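Local coordinates for putative PAS/PAC sensor protein (Nakamurella multipartita DSM 44233, PDB 6HMJ) that is a blue-light receptor with a flavin-binding light-oxygen-voltage domain, which mediates RNA binding and translational regulation, probably through its ANTAR domain, at residues Ala10-Ala22 and Arg102-Ser114. Sequence-based numbering, arbitrary orientation.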
loop_
_atom_site.group_PDB
_atom_site.type_symbol
_atom_site.label_atom_id
_atom_site.label_comp_id
_atom_site.label_asym_id
_atom_site.label_seq_id
_atom_site.Cartn_x
_atom_site.Cartn_y
_atom_site.Cartn_z
ATOM N N ALA A 10 -39.319 -19.047 -4.539
ATOM C CA ALA A 10 -39.828 -20.023 -5.496
ATOM C C ALA A 10 -41.339 -19.872 -5.676
ATOM O O ALA A 10 -42.113 -20.208 -4.780
ATOM C CB ALA A 10 -39.485 -21.435 -5.043
ATOM N N SER A 11 -41.751 -19.365 -6.837
ATOM C CA SER A 11 -43.161 -19.173 -7.161
ATOM C C SER A 11 -43.567 -20.248 -8.163
ATOM O O SER A 11 -43.110 -20.242 -9.311
ATOM C CB SER A 11 -43.410 -17.774 -7.720
ATOM O OG SER A 11 -44.791 -17.557 -7.965
ATOM N N PHE A 12 -44.431 -21.162 -7.730
ATOM C CA PHE A 12 -44.831 -22.281 -8.565
ATOM C C PHE A 12 -46.272 -22.651 -8.256
ATOM O O PHE A 12 -46.809 -22.318 -7.197
ATOM C CB PHE A 12 -43.918 -23.492 -8.342
ATOM C CG PHE A 12 -44.012 -24.070 -6.959
ATOM C CD1 PHE A 12 -43.265 -23.543 -5.922
ATOM C CD2 PHE A 12 -44.848 -25.141 -6.698
ATOM C CE1 PHE A 12 -43.351 -24.074 -4.651
ATOM C CE2 PHE A 12 -44.936 -25.675 -5.426
ATOM C CZ PHE A 12 -44.188 -25.142 -4.405
ATOM N N GLY A 13 -46.892 -23.346 -9.207
ATOM C CA GLY A 13 -48.231 -23.860 -9.018
ATOM C C GLY A 13 -48.330 -25.260 -9.587
ATOM O O GLY A 13 -47.493 -25.692 -10.381
ATOM N N SER A 14 -49.375 -25.965 -9.165
ATOM C CA SER A 14 -49.538 -27.371 -9.499
ATOM C C SER A 14 -50.933 -27.625 -10.049
ATOM O O SER A 14 -51.862 -26.844 -9.837
ATOM C CB SER A 14 -49.299 -28.262 -8.271
ATOM O OG SER A 14 -50.165 -27.898 -7.207
ATOM N N PHE A 15 -51.061 -28.738 -10.769
ATOM C CA PHE A 15 -52.366 -29.217 -11.199
ATOM C C PHE A 15 -52.344 -30.737 -11.251
ATOM O O PHE A 15 -51.282 -31.364 -11.303
ATOM C CB PHE A 15 -52.779 -28.644 -12.566
ATOM C CG PHE A 15 -51.907 -29.089 -13.718
ATOM C CD1 PHE A 15 -51.982 -30.385 -14.212
ATOM C CD2 PHE A 15 -51.047 -28.198 -14.337
ATOM C CE1 PHE A 15 -51.195 -30.789 -15.273
ATOM C CE2 PHE A 15 -50.260 -28.598 -15.404
ATOM C CZ PHE A 15 -50.336 -29.894 -15.871
ATOM N N VAL A 16 -53.538 -31.320 -11.241
ATOM C CA VAL A 16 -53.719 -32.753 -11.423
ATOM C C VAL A 16 -54.760 -32.950 -12.514
ATOM O O VAL A 16 -55.806 -32.288 -12.510
ATOM C CB VAL A 16 -54.148 -33.461 -10.124
ATOM C CG1 VAL A 16 -54.212 -34.968 -10.338
ATOM C CG2 VAL A 16 -53.188 -33.124 -8.994
ATOM N N LEU A 17 -54.481 -33.859 -13.441
ATOM C CA LEU A 17 -55.330 -34.076 -14.607
ATOM C C LEU A 17 -55.711 -35.547 -14.639
ATOM O O LEU A 17 -54.848 -36.410 -14.825
ATOM C CB LEU A 17 -54.613 -33.665 -15.894
ATOM C CG LEU A 17 -55.419 -33.795 -17.186
ATOM C CD1 LEU A 17 -56.562 -32.791 -17.214
ATOM C CD2 LEU A 17 -54.509 -33.615 -18.390
ATOM N N ASP A 18 -56.999 -35.829 -14.460
ATOM C CA ASP A 18 -57.483 -37.202 -14.509
ATOM C C ASP A 18 -57.452 -37.717 -15.941
ATOM O O ASP A 18 -57.891 -37.035 -16.871
ATOM C CB ASP A 18 -58.897 -37.285 -13.936
ATOM C CG ASP A 18 -58.954 -36.895 -12.472
ATOM O OD1 ASP A 18 -57.880 -36.667 -11.874
ATOM O OD2 ASP A 18 -60.070 -36.822 -11.914
ATOM N N ALA A 19 -56.924 -38.929 -16.115
ATOM C CA ALA A 19 -56.721 -39.474 -17.452
ATOM C C ALA A 19 -58.046 -39.650 -18.185
ATOM O O ALA A 19 -58.277 -39.038 -19.234
ATOM C CB ALA A 19 -55.971 -40.804 -17.360
ATOM N N GLY A 20 -58.936 -40.480 -17.639
ATOM C CA GLY A 20 -60.148 -40.829 -18.362
ATOM C C GLY A 20 -61.090 -39.657 -18.566
ATOM O O GLY A 20 -61.661 -39.493 -19.648
ATOM N N SER A 21 -61.267 -38.827 -17.540
ATOM C CA SER A 21 -62.242 -37.744 -17.582
ATOM C C SER A 21 -61.643 -36.405 -17.988
ATOM O O SER A 21 -62.397 -35.451 -18.208
ATOM C CB SER A 21 -62.919 -37.590 -16.213
ATOM O OG SER A 21 -61.968 -37.268 -15.211
ATOM N N ALA A 22 -60.318 -36.310 -18.100
ATOM C CA ALA A 22 -59.651 -35.041 -18.388
ATOM C C ALA A 22 -60.056 -33.962 -17.385
ATOM O O ALA A 22 -59.991 -32.766 -17.678
ATOM C CB ALA A 22 -59.938 -34.579 -19.818
ATOM N N ARG A 102 -51.883 -48.502 -14.902
ATOM C CA ARG A 102 -51.851 -47.487 -15.950
ATOM C C ARG A 102 -51.769 -46.088 -15.353
ATOM O O ARG A 102 -51.622 -45.931 -14.141
ATOM C CB ARG A 102 -53.086 -47.602 -16.842
ATOM N N VAL A 103 -51.859 -45.071 -16.206
ATOM C CA VAL A 103 -51.813 -43.687 -15.749
ATOM C C VAL A 103 -53.199 -43.296 -15.254
ATOM O O VAL A 103 -54.168 -43.283 -16.020
ATOM C CB VAL A 103 -51.333 -42.737 -16.856
ATOM C CG1 VAL A 103 -52.294 -42.745 -18.048
ATOM C CG2 VAL A 103 -51.169 -41.329 -16.299
ATOM N N ARG A 104 -53.304 -43.014 -13.963
ATOM C CA ARG A 104 -54.578 -42.612 -13.380
ATOM C C ARG A 104 -54.767 -41.109 -13.551
ATOM O O ARG A 104 -55.872 -40.650 -13.862
ATOM C CB ARG A 104 -54.615 -43.069 -11.922
ATOM C CG ARG A 104 -55.965 -43.040 -11.232
ATOM C CD ARG A 104 -55.810 -43.822 -9.935
ATOM N NE ARG A 104 -57.005 -43.901 -9.105
ATOM C CZ ARG A 104 -57.060 -44.591 -7.968
ATOM N NH1 ARG A 104 -55.990 -45.255 -7.547
ATOM N NH2 ARG A 104 -58.180 -44.636 -7.260
ATOM N N ALA A 105 -53.697 -40.342 -13.358
ATOM C CA ALA A 105 -53.712 -38.896 -13.530
ATOM C C ALA A 105 -52.264 -38.440 -13.671
ATOM O O ALA A 105 -51.327 -39.191 -13.390
ATOM C CB ALA A 105 -54.412 -38.187 -12.368
ATOM N N VAL A 106 -52.092 -37.196 -14.109
ATOM C CA VAL A 106 -50.776 -36.580 -14.237
ATOM C C VAL A 106 -50.727 -35.367 -13.322
ATOM O O VAL A 106 -51.599 -34.492 -13.391
ATOM C CB VAL A 106 -50.458 -36.177 -15.688
ATOM C CG1 VAL A 106 -49.256 -35.239 -15.731
ATOM C CG2 VAL A 106 -50.173 -37.409 -16.525
ATOM N N THR A 107 -49.705 -35.314 -12.472
ATOM C CA THR A 107 -49.456 -34.153 -11.632
ATOM C C THR A 107 -48.478 -33.235 -12.350
ATOM O O THR A 107 -47.401 -33.669 -12.772
ATOM C CB THR A 107 -48.892 -34.564 -10.272
ATOM O OG1 THR A 107 -49.737 -35.555 -9.673
ATOM C CG2 THR A 107 -48.805 -33.362 -9.347
ATOM N N GLY A 108 -48.860 -31.971 -12.487
ATOM C CA GLY A 108 -48.025 -30.968 -13.119
ATOM C C GLY A 108 -47.579 -29.937 -12.102
ATOM O O GLY A 108 -48.306 -29.623 -11.157
ATOM N N VAL A 109 -46.368 -29.422 -12.293
ATOM C CA VAL A 109 -45.822 -28.359 -11.461
ATOM C C VAL A 109 -45.258 -27.313 -12.410
ATOM O O VAL A 109 -44.269 -27.573 -13.107
ATOM C CB VAL A 109 -44.738 -28.866 -10.498
ATOM C CG1 VAL A 109 -44.162 -27.710 -9.691
ATOM C CG2 VAL A 109 -45.299 -29.940 -9.578
ATOM N N ILE A 110 -45.876 -26.138 -12.436
ATOM C CA ILE A 110 -45.434 -25.034 -13.279
ATOM C C ILE A 110 -44.663 -24.067 -12.395
ATOM O O ILE A 110 -45.212 -23.528 -11.425
ATOM C CB ILE A 110 -46.621 -24.340 -13.963
ATOM C CG1 ILE A 110 -47.467 -25.377 -14.709
ATOM C CG2 ILE A 110 -46.123 -23.258 -14.914
ATOM C CD1 ILE A 110 -48.672 -24.803 -15.413
ATOM N N THR A 111 -43.395 -23.841 -12.730
ATOM C CA THR A 111 -42.499 -23.031 -11.918
ATOM C C THR A 111 -42.097 -21.786 -12.692
ATOM O O THR A 111 -41.767 -21.868 -13.880
ATOM C CB THR A 111 -41.253 -23.822 -11.511
ATOM O OG1 THR A 111 -41.642 -25.088 -10.963
ATOM C CG2 THR A 111 -40.449 -23.054 -10.476
ATOM N N ASP A 112 -42.142 -20.639 -12.020
ATOM C CA ASP A 112 -41.701 -19.376 -12.598
ATOM C C ASP A 112 -40.234 -19.184 -12.235
ATOM O O ASP A 112 -39.899 -18.985 -11.064
ATOM C CB ASP A 112 -42.555 -18.221 -12.080
ATOM C CG ASP A 112 -42.110 -16.872 -12.620
ATOM O OD1 ASP A 112 -41.142 -16.824 -13.408
ATOM O OD2 ASP A 112 -42.731 -15.853 -12.249
ATOM N N LEU A 113 -39.360 -19.242 -13.237
ATOM C CA LEU A 113 -37.925 -19.134 -13.025
ATOM C C LEU A 113 -37.438 -17.691 -13.061
ATOM O O LEU A 113 -36.227 -17.457 -13.096
ATOM C CB LEU A 113 -37.177 -19.956 -14.078
ATOM C CG LEU A 113 -37.511 -21.449 -14.131
ATOM C CD1 LEU A 113 -36.825 -22.115 -15.315
ATOM C CD2 LEU A 113 -37.124 -22.138 -12.835
ATOM N N SER A 114 -38.357 -16.722 -13.046
ATOM C CA SER A 114 -37.969 -15.322 -13.165
ATOM C C SER A 114 -37.065 -14.907 -12.011
ATOM O O SER A 114 -36.045 -14.239 -12.219
ATOM C CB SER A 114 -39.220 -14.443 -13.221
ATOM O OG SER A 114 -38.906 -13.126 -13.636
#
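Phe15 lays its ring over Gly108 of the neighbouring antiparallel strand: Gly108 CA sits 3.8 Å from the ring centroid, 14° off the normal, a CH-pi contact. With chi1 at 65°, CG lies between backbone N and carbonyl carbon, which swings the ring across the partner strand; Gly108 has no side chain to stand in its way. Ile110 CD1 reaches the ring edge, 4.1 Å from Phe15 CE2. Cutting Phe15 back to an alanine would probably leave Gly108 CA without its aromatic cover and open a gap beside Ile110. Beneath the ring the backbones form a hydrogen-bonded pair: Phe15 N to Gly108 O (2.9 Å) and Gly108 N to Phe15 O (2.8 Å), repeated at Gly13 with Ile110 and Leu17 with Val106. On the sheet face carrying Phe12 and Val16, Phe12 CD2 meets Val109 CG1 at 4.0 Å and Val16 CG1 meets Ala105 CB at 3.8 Å. Trp60 and Leu64 of helix 54-70 and Leu30 of helix 28-34 pack on the Phe15 and Leu17 side, whereas Val75 and Pro73 of the second subunit meet Phe12 and Ser14. This joins the first and last strands of the five-stranded antiparallel sheet, adjacent in the 2-1-5-4-3 order of a PAS fold, with 105-112 in the middle.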